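Local coordinates for Maltose/maltodextrin transport permease homologue (Bdellovibrio bacteriovorus HD100, PDB 6FFL), which binds maltotriose through its MalE domain, fused to the membrane subunit MalF, and probably serves maltodextrin uptake by an ABC transporter, at residues 156-161 and 229-234; 134-139 and 205-210; 248-253 and 325-330. All blocks are in the same frame, centred on the assembly; numbering follows the deposited sequence.

Contact 1: 156-161 and 229-234; sequences GLVFNY and AMLING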
loop_
_atom_site.group_PDB
_atom_site.type_symbol
_atom_site.label_atom_id
_atom_site.label_comp_id
_atom_site.label_asym_id
_atom_site.label_seq_id
_atom_site.Cartn_x
_atom_site.Cartn_y
_atom_site.Cartn_z
ATOM N N GLY A 156 -15.368 14.280 9.753
ATOM C CA GLY A 156 -16.146 13.159 9.263
ATOM C C GLY A 156 -15.270 12.109 8.605
ATOM O O GLY A 156 -15.495 10.905 8.768
ATOM N N LEU A 157 -14.252 12.548 7.868
ATOM C CA LEU A 157 -13.433 11.636 7.081
ATOM C C LEU A 157 -12.016 12.180 6.996
ATOM O O LEU A 157 -11.826 13.371 6.750
ATOM C CB LEU A 157 -14.001 11.472 5.662
ATOM C CG LEU A 157 -13.172 10.666 4.657
ATOM C CD1 LEU A 157 -13.039 9.216 5.111
ATOM C CD2 LEU A 157 -13.818 10.732 3.268
ATOM N N VAL A 158 -11.024 11.303 7.165
ATOM C CA VAL A 158 -9.624 11.672 6.964
ATOM C C VAL A 158 -8.960 10.627 6.089
ATOM O O VAL A 158 -9.266 9.429 6.185
ATOM C CB VAL A 158 -8.840 11.811 8.291
ATOM C CG1 VAL A 158 -9.402 12.968 9.143
ATOM C CG2 VAL A 158 -8.852 10.489 9.077
ATOM N N PHE A 159 -8.039 11.081 5.247
ATOM C CA PHE A 159 -7.118 10.175 4.567
ATOM C C PHE A 159 -6.041 11.004 3.884
ATOM O O PHE A 159 -6.137 12.231 3.764
ATOM C CB PHE A 159 -7.819 9.208 3.589
ATOM C CG PHE A 159 -8.490 9.833 2.380
ATOM C CD1 PHE A 159 -9.574 10.693 2.506
ATOM C CD2 PHE A 159 -8.104 9.436 1.097
ATOM C CE1 PHE A 159 -10.210 11.205 1.382
ATOM C CE2 PHE A 159 -8.730 9.936 -0.040
ATOM C CZ PHE A 159 -9.794 10.826 0.099
ATOM N N ASN A 160 -4.991 10.302 3.460
ATOM C CA ASN A 160 -3.821 10.907 2.839
ATOM C C ASN A 160 -4.138 11.175 1.368
ATOM O O ASN A 160 -3.554 10.598 0.454
ATOM C CB ASN A 160 -2.615 9.988 3.004
ATOM C CG ASN A 160 -1.321 10.635 2.560
ATOM O OD1 ASN A 160 -1.232 11.861 2.451
ATOM N ND2 ASN A 160 -0.312 9.814 2.288
ATOM N N TYR A 161 -5.083 12.091 1.151
ATOM C CA TYR A 161 -5.675 12.250 -0.173
ATOM C C TYR A 161 -4.770 12.959 -1.177
ATOM O O TYR A 161 -5.126 13.022 -2.362
ATOM C CB TYR A 161 -7.017 12.983 -0.055
ATOM C CG TYR A 161 -6.947 14.376 0.538
ATOM C CD1 TYR A 161 -6.521 15.463 -0.220
ATOM C CD2 TYR A 161 -7.352 14.615 1.846
ATOM C CE1 TYR A 161 -6.478 16.733 0.314
ATOM C CE2 TYR A 161 -7.308 15.885 2.389
ATOM C CZ TYR A 161 -6.879 16.937 1.626
ATOM O OH TYR A 161 -6.847 18.202 2.171
ATOM N N ALA A 229 -14.343 10.213 12.380
ATOM C CA ALA A 229 -15.295 9.097 12.380
ATOM C C ALA A 229 -14.902 8.037 11.361
ATOM O O ALA A 229 -15.050 6.835 11.617
ATOM C CB ALA A 229 -16.710 9.597 12.086
ATOM N N MET A 230 -14.391 8.463 10.207
ATOM C CA MET A 230 -14.066 7.569 9.111
ATOM C C MET A 230 -12.659 7.852 8.613
ATOM O O MET A 230 -12.155 8.969 8.722
ATOM C CB MET A 230 -15.067 7.716 7.955
ATOM C CG MET A 230 -16.426 7.167 8.306
ATOM S SD MET A 230 -17.684 7.408 7.060
ATOM C CE MET A 230 -18.051 9.161 7.229
ATOM N N LEU A 231 -12.035 6.813 8.074
ATOM C CA LEU A 231 -10.670 6.875 7.569
ATOM C C LEU A 231 -10.600 6.043 6.300
ATOM O O LEU A 231 -11.323 5.055 6.162
ATOM C CB LEU A 231 -9.689 6.346 8.633
ATOM C CG LEU A 231 -8.298 5.873 8.207
ATOM C CD1 LEU A 231 -7.426 7.090 7.959
ATOM C CD2 LEU A 231 -7.692 5.005 9.278
ATOM N N ILE A 232 -9.742 6.439 5.356
ATOM C CA ILE A 232 -9.365 5.534 4.276
ATOM C C ILE A 232 -7.903 5.167 4.491
ATOM O O ILE A 232 -7.036 6.046 4.552
ATOM C CB ILE A 232 -9.608 6.137 2.883
ATOM C CG1 ILE A 232 -11.115 6.301 2.660
ATOM C CG2 ILE A 232 -9.028 5.194 1.790
ATOM C CD1 ILE A 232 -11.475 7.032 1.361
ATOM N N ASN A 233 -7.636 3.872 4.642
ATOM C CA ASN A 233 -6.279 3.409 4.897
ATOM C C ASN A 233 -6.210 1.937 4.516
ATOM O O ASN A 233 -7.219 1.312 4.172
ATOM C CB ASN A 233 -5.881 3.640 6.368
ATOM C CG ASN A 233 -4.381 3.823 6.561
ATOM O OD1 ASN A 233 -3.587 3.606 5.636
ATOM N ND2 ASN A 233 -3.983 4.241 7.763
ATOM N N GLY A 234 -4.996 1.384 4.572
ATOM C CA GLY A 234 -4.745 0.049 4.073
ATOM C C GLY A 234 -4.671 -0.997 5.185
ATOM O O GLY A 234 -4.677 -0.684 6.370
HETATM O O HOH W 1 -4.817 7.795 5.139
#

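Contact 2: 134-139 and 205-210; sequences ELIELG and DQDKII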
loop_
_atom_site.group_PDB
_atom_site.type_symbol
_atom_site.label_atom_id
_atom_site.label_comp_id
_atom_site.label_asym_id
_atom_site.label_seq_id
_atom_site.Cartn_x
_atom_site.Cartn_y
_atom_site.Cartn_z
ATOM N N GLU A 134 -24.301 8.819 0.811
ATOM C CA GLU A 134 -24.348 8.493 2.234
ATOM C C GLU A 134 -23.063 8.905 2.936
ATOM O O GLU A 134 -23.093 9.390 4.074
ATOM C CB GLU A 134 -24.575 6.993 2.426
ATOM C CG GLU A 134 -25.987 6.530 2.111
ATOM C CD GLU A 134 -26.188 5.048 2.385
ATOM O OE1 GLU A 134 -25.268 4.409 2.950
ATOM O OE2 GLU A 134 -27.270 4.528 2.042
ATOM N N LEU A 135 -21.921 8.684 2.285
ATOM C CA LEU A 135 -20.644 9.061 2.885
ATOM C C LEU A 135 -20.598 10.553 3.186
ATOM O O LEU A 135 -20.151 10.970 4.264
ATOM C CB LEU A 135 -19.501 8.664 1.953
ATOM C CG LEU A 135 -18.114 9.197 2.312
ATOM C CD1 LEU A 135 -17.617 8.447 3.519
ATOM C CD2 LEU A 135 -17.169 9.005 1.127
ATOM N N ILE A 136 -21.100 11.374 2.264
ATOM C CA ILE A 136 -21.032 12.816 2.461
ATOM C C ILE A 136 -22.024 13.264 3.524
ATOM O O ILE A 136 -21.703 14.109 4.369
ATOM C CB ILE A 136 -21.260 13.538 1.121
ATOM C CG1 ILE A 136 -20.040 13.303 0.223
ATOM C CG2 ILE A 136 -21.508 15.008 1.350
ATOM C CD1 ILE A 136 -20.318 13.516 -1.276
ATOM N N GLU A 137 -23.247 12.731 3.487
ATOM C CA GLU A 137 -24.245 13.087 4.493
ATOM C C GLU A 137 -23.759 12.744 5.896
ATOM O O GLU A 137 -23.842 13.568 6.820
ATOM C CB GLU A 137 -25.562 12.366 4.193
ATOM C CG GLU A 137 -26.592 13.194 3.437
ATOM C CD GLU A 137 -27.420 12.358 2.465
ATOM O OE1 GLU A 137 -28.013 12.939 1.528
ATOM O OE2 GLU A 137 -27.475 11.117 2.638
ATOM N N LEU A 138 -23.295 11.507 6.087
ATOM C CA LEU A 138 -22.746 11.106 7.376
ATOM C C LEU A 138 -21.507 11.920 7.722
ATOM O O LEU A 138 -21.339 12.356 8.865
ATOM C CB LEU A 138 -22.412 9.615 7.350
ATOM C CG LEU A 138 -21.948 8.934 8.632
ATOM C CD1 LEU A 138 -23.006 9.073 9.731
ATOM C CD2 LEU A 138 -21.648 7.474 8.320
ATOM N N GLY A 139 -20.623 12.128 6.743
ATOM C CA GLY A 139 -19.424 12.909 6.992
ATOM C C GLY A 139 -19.721 14.315 7.482
ATOM O O GLY A 139 -19.013 14.841 8.342
ATOM N N ASP A 205 -13.598 21.199 -0.108
ATOM C CA ASP A 205 -13.924 22.619 -0.207
ATOM C C ASP A 205 -15.410 22.908 -0.215
ATOM O O ASP A 205 -15.818 24.000 0.178
ATOM C CB ASP A 205 -13.304 23.217 -1.477
ATOM C CG ASP A 205 -11.799 23.154 -1.463
ATOM O OD1 ASP A 205 -11.227 23.046 -0.353
ATOM O OD2 ASP A 205 -11.187 23.220 -2.550
ATOM N N GLN A 206 -16.222 21.951 -0.645
ATOM C CA GLN A 206 -17.660 22.141 -0.756
ATOM C C GLN A 206 -18.398 21.431 0.374
ATOM O O GLN A 206 -19.110 22.062 1.161
ATOM C CB GLN A 206 -18.112 21.634 -2.130
ATOM C CG GLN A 206 -19.582 21.762 -2.442
ATOM C CD GLN A 206 -19.868 21.390 -3.888
ATOM O OE1 GLN A 206 -19.012 21.558 -4.761
ATOM N NE2 GLN A 206 -21.063 20.869 -4.146
ATOM N N ASP A 207 -18.237 20.114 0.470
ATOM C CA ASP A 207 -18.839 19.390 1.581
ATOM C C ASP A 207 -18.089 19.658 2.877
ATOM O O ASP A 207 -18.704 19.672 3.948
ATOM C CB ASP A 207 -18.877 17.897 1.271
ATOM C CG ASP A 207 -19.533 17.602 -0.065
ATOM O OD1 ASP A 207 -20.613 18.168 -0.325
ATOM O OD2 ASP A 207 -18.974 16.801 -0.839
ATOM N N LYS A 208 -16.773 19.883 2.794
ATOM C CA LYS A 208 -15.935 20.224 3.948
ATOM C C LYS A 208 -15.999 19.142 5.023
ATOM O O LYS A 208 -16.175 19.419 6.211
ATOM C CB LYS A 208 -16.307 21.595 4.522
ATOM C CG LYS A 208 -16.457 22.699 3.468
ATOM C CD LYS A 208 -17.462 23.747 3.951
ATOM C CE LYS A 208 -16.845 25.120 4.027
ATOM N NZ LYS A 208 -16.217 25.498 2.737
ATOM N N ILE A 209 -15.830 17.895 4.592
ATOM C CA ILE A 209 -15.812 16.763 5.512
ATOM C C ILE A 209 -14.423 16.162 5.687
ATOM O O ILE A 209 -14.264 15.264 6.529
ATOM C CB ILE A 209 -16.822 15.671 5.094
ATOM C CG1 ILE A 209 -16.393 14.953 3.816
ATOM C CG2 ILE A 209 -18.205 16.281 4.896
ATOM C CD1 ILE A 209 -17.155 13.643 3.613
ATOM N N ILE A 210 -13.419 16.621 4.934
ATOM C CA ILE A 210 -12.027 16.204 5.122
ATOM C C ILE A 210 -11.192 17.451 5.402
ATOM O O ILE A 210 -11.544 18.548 4.941
ATOM C CB ILE A 210 -11.480 15.440 3.898
ATOM C CG1 ILE A 210 -11.439 16.348 2.666
ATOM C CG2 ILE A 210 -12.295 14.191 3.615
ATOM C CD1 ILE A 210 -10.851 15.674 1.425
#

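Contact 3: 248-253 and 325-330; sequences FGIARI and NPLLKI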
loop_
_atom_site.group_PDB
_atom_site.type_symbol
_atom_site.label_atom_id
_atom_site.label_comp_id
_atom_site.label_asym_id
_atom_site.label_seq_id
_atom_site.Cartn_x
_atom_site.Cartn_y
_atom_site.Cartn_z
ATOM N N PHE A 248 -12.779 -0.413 15.637
ATOM C CA PHE A 248 -13.078 -0.031 14.265
ATOM C C PHE A 248 -13.711 -1.178 13.488
ATOM O O PHE A 248 -13.478 -2.357 13.777
ATOM C CB PHE A 248 -11.819 0.460 13.530
ATOM C CG PHE A 248 -10.771 -0.611 13.296
ATOM C CD1 PHE A 248 -9.792 -0.873 14.247
ATOM C CD2 PHE A 248 -10.747 -1.316 12.110
ATOM C CE1 PHE A 248 -8.818 -1.839 14.020
ATOM C CE2 PHE A 248 -9.776 -2.283 11.865
ATOM C CZ PHE A 248 -8.808 -2.545 12.822
ATOM N N GLY A 249 -14.529 -0.807 12.501
ATOM C CA GLY A 249 -14.979 -1.712 11.469
ATOM C C GLY A 249 -14.335 -1.329 10.145
ATOM O O GLY A 249 -13.699 -0.284 10.015
ATOM N N ILE A 250 -14.506 -2.203 9.153
ATOM C CA ILE A 250 -13.964 -1.960 7.820
ATOM C C ILE A 250 -15.064 -2.198 6.797
ATOM O O ILE A 250 -16.027 -2.927 7.059
ATOM C CB ILE A 250 -12.724 -2.829 7.495
ATOM C CG1 ILE A 250 -13.068 -4.322 7.465
ATOM C CG2 ILE A 250 -11.582 -2.560 8.479
ATOM C CD1 ILE A 250 -11.894 -5.179 6.919
ATOM N N ALA A 251 -14.929 -1.551 5.638
ATOM C CA ALA A 251 -15.930 -1.648 4.583
ATOM C C ALA A 251 -15.291 -1.238 3.267
ATOM O O ALA A 251 -14.226 -0.619 3.238
ATOM C CB ALA A 251 -17.151 -0.760 4.865
ATOM N N ARG A 252 -15.967 -1.567 2.168
ATOM C CA ARG A 252 -15.557 -1.016 0.881
ATOM C C ARG A 252 -15.550 0.508 0.922
ATOM O O ARG A 252 -16.425 1.125 1.542
ATOM C CB ARG A 252 -16.517 -1.486 -0.218
ATOM C CG ARG A 252 -16.466 -2.966 -0.501
ATOM C CD ARG A 252 -17.438 -3.356 -1.600
ATOM N NE ARG A 252 -17.272 -4.760 -1.950
ATOM C CZ ARG A 252 -17.976 -5.391 -2.882
ATOM N NH1 ARG A 252 -18.896 -4.736 -3.572
ATOM N NH2 ARG A 252 -17.747 -6.680 -3.127
ATOM N N ILE A 253 -14.586 1.122 0.233
ATOM C CA ILE A 253 -14.719 2.552 -0.067
ATOM C C ILE A 253 -16.056 2.693 -0.786
ATOM O O ILE A 253 -16.331 1.932 -1.722
ATOM C CB ILE A 253 -13.551 3.082 -0.915
ATOM C CG1 ILE A 253 -12.236 2.987 -0.136
ATOM C CG2 ILE A 253 -13.803 4.524 -1.346
ATOM C CD1 ILE A 253 -10.986 3.163 -1.032
ATOM N N ASN A 325 -10.029 -14.751 12.335
ATOM C CA ASN A 325 -9.835 -13.311 12.274
ATOM C C ASN A 325 -11.107 -12.680 11.726
ATOM O O ASN A 325 -11.472 -12.945 10.576
ATOM C CB ASN A 325 -8.624 -13.014 11.389
ATOM C CG ASN A 325 -8.352 -11.518 11.204
ATOM O OD1 ASN A 325 -9.180 -10.652 11.519
ATOM N ND2 ASN A 325 -7.169 -11.216 10.675
ATOM N N PRO A 326 -11.821 -11.860 12.503
ATOM C CA PRO A 326 -13.128 -11.373 12.040
ATOM C C PRO A 326 -13.039 -10.368 10.896
ATOM O O PRO A 326 -14.064 -10.083 10.269
ATOM C CB PRO A 326 -13.732 -10.741 13.304
ATOM C CG PRO A 326 -12.553 -10.346 14.132
ATOM C CD PRO A 326 -11.498 -11.390 13.865
ATOM N N LEU A 327 -11.858 -9.834 10.597
ATOM C CA LEU A 327 -11.723 -8.895 9.496
ATOM C C LEU A 327 -11.590 -9.581 8.143
ATOM O O LEU A 327 -11.837 -8.944 7.113
ATOM C CB LEU A 327 -10.490 -8.008 9.704
ATOM C CG LEU A 327 -10.478 -7.064 10.907
ATOM C CD1 LEU A 327 -9.135 -6.352 10.986
ATOM C CD2 LEU A 327 -11.626 -6.058 10.843
ATOM N N LEU A 328 -11.169 -10.846 8.099
ATOM C CA LEU A 328 -10.688 -11.323 6.806
ATOM C C LEU A 328 -11.837 -11.604 5.832
ATOM O O LEU A 328 -11.656 -11.447 4.620
ATOM C CB LEU A 328 -9.760 -12.532 7.001
ATOM C CG LEU A 328 -8.383 -12.247 7.664
ATOM C CD1 LEU A 328 -7.552 -13.512 7.765
ATOM C CD2 LEU A 328 -7.502 -11.120 7.008
ATOM N N LYS A 329 -13.036 -11.925 6.321
ATOM C CA LYS A 329 -14.148 -12.138 5.398
ATOM C C LYS A 329 -14.579 -10.843 4.709
ATOM O O LYS A 329 -14.755 -10.818 3.483
ATOM C CB LYS A 329 -15.320 -12.800 6.131
ATOM C CG LYS A 329 -16.266 -13.590 5.220
ATOM C CD LYS A 329 -15.542 -14.646 4.351
ATOM C CE LYS A 329 -14.350 -15.334 5.046
ATOM N NZ LYS A 329 -13.337 -15.801 4.050
ATOM N N ILE A 330 -14.728 -9.751 5.463
ATOM C CA ILE A 330 -15.041 -8.468 4.834
ATOM C C ILE A 330 -13.871 -7.992 3.986
ATOM O O ILE A 330 -14.060 -7.411 2.913
ATOM C CB ILE A 330 -15.435 -7.421 5.896
ATOM C CG1 ILE A 330 -16.726 -7.848 6.603
ATOM C CG2 ILE A 330 -15.625 -6.049 5.250
ATOM C CD1 ILE A 330 -17.294 -6.795 7.543
#

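Contact 1: 156-161 and 229-234
Ile-232 and Phe-159 illustrate how side chains can settle against one another just past the bridged residues of a parallel strand pair. They lie side by side and point the same way. Followed outward, Ile-232 CB rests 3.6 Å from Phe-159 CB, and its CG1 reaches back toward Leu-157 CD1. The tip, CD1, then sits over the centre of the Phe-159 ring in a CH-pi contact, 4.0 Å from the centroid and only 4° off the ring normal. Tyr-161 CB covers the opposite face, offset toward the rim, so the ring is sandwiched between aliphatic groups. Chi1 of 65° puts Phe-159 CG between its backbone N and carbonyl carbon, on the side of Ile-232 CB.

Two backbone bonds set the register: Val-158 N to Met-230 O at 3.0 Å, and Ile-232 N to Val-158 O at 3.1 Å. A third, Met-230 N to Gly-156 O, is weak. One water accepts from Asn-160 N and donates to Ile-232 O. Val-158 CG2 and Leu-231 CD1 touch at 3.9 Å on the sheet face packed by helix 216-224, whereas Leu-157 CD1 meets Met-230 CB on the other. Strands 157-158 and 228-234 are neighbours joined through intervening helices, a beta-alpha-beta crossover at the edge of the four-stranded sheet in one lobe of a solute-binding protein.

Contact 2: 134-139 and 205-210
Asp-207 OD2 is gripped by the salt bridge from Lys-202 NZ while Ile-136 CD1 presses on it from 3.6 Å. The partner oxygen, OD1, has a long, weak ion pair with Lys-140 NZ. Ile-136 crosses the acid side chain at about a right angle, and its CG2 lies 3.6 Å from Asp-207 CG. The isoleucine therefore packs against a buried acid whose charge is probably compensated mainly by Lys-202.

Ile-209 supplies the apolar half. Its CG1 stands between backbone N and carbonyl carbon (chi1 70°), and chi2 of 164° extends CD1 toward the helix, where it comes within 4.1 Å of both Leu-135 O and Ile-136 CA. Ile-209 CG2 meets Gly-139 C at 3.6 Å. With no side chain on Gly-139, the two backbones approach to 5.5 Å between the CA atoms of Gly-139 and Ile-209. The fold at work is an alpha/beta lobe: helix 132-142 packs on the loop that leaves helix 191-205. The chain leaves helical geometry at Lys-208, which has positive phi, and a backbone bond joins Ile-209 to Leu-203. Lys-208 NZ bends back to donate to Asp-205 O at 3.0 Å, approaching from above the carbonyl plane.

Contact 3: 248-253 and 325-330
Leu-327 and Ile-330 are the residues through which 325-330 meets Ile-250, and the approach to them is prepared at Asn-325. There OD1 accepts from Leu-327 N at 2.9 Å, with the donor above the carbonyl plane; this capping bond and a type I turn from Asn-325 to Leu-328 lead the chain into helix 328-335. Leu-327 comes next. Its CG lies anti to the carbonyl carbon (chi1 -64°), and the two branches part company: CD1 touches Phe-248 CE2 at 4.2 Å, while CD2 stands 4.0 Å from Ile-250 CD1, the two side chains set at a slant to each other. The same Ile-250 methyl also lies 3.8 Å from Leu-327 O.

The example is of a helix start laid against an edge strand, for 248-251 is outermost in the four-stranded sheet of its lobe. Helix 328-335 leads on to strand 339-340, which belongs to the larger, seven-stranded sheet. Trp-238 touches both Ile-250 and Leu-327.

One turn further on, Ile-330 slides past Ile-250 in the opposite direction. Ile-330 CG2 does most of the touching, 3.8 Å from Ile-250 CG1 and 3.6 Å from Ile-250 O. Beyond the apolar patch, Arg-252 reaches Asp-333 and Glu-336 in salt bridges.

From the N terminus the chain first passes 134-139 and then 156-161, and both wait for later partners. Contact 2 closes when 205-210 returns to helix 132-142, contact 1 when strand 228-234 pairs beside 157-158; the two loops thus cross. They also touch: Leu-157 N probably bonds to Ile-209 O, and Met-230 SD packs on Leu-135 CD1, so helix 132-142, the loop 205-210 and both strands of contact 1 pack together. Contact 3 follows in series, opening at 248-253 and closing at 325-330 after a long excursion. It joins the opposite edge strand, 248-251, to helix 328-335; just past that strand, Ile-253 CD1 packs on Ile-232 CG2.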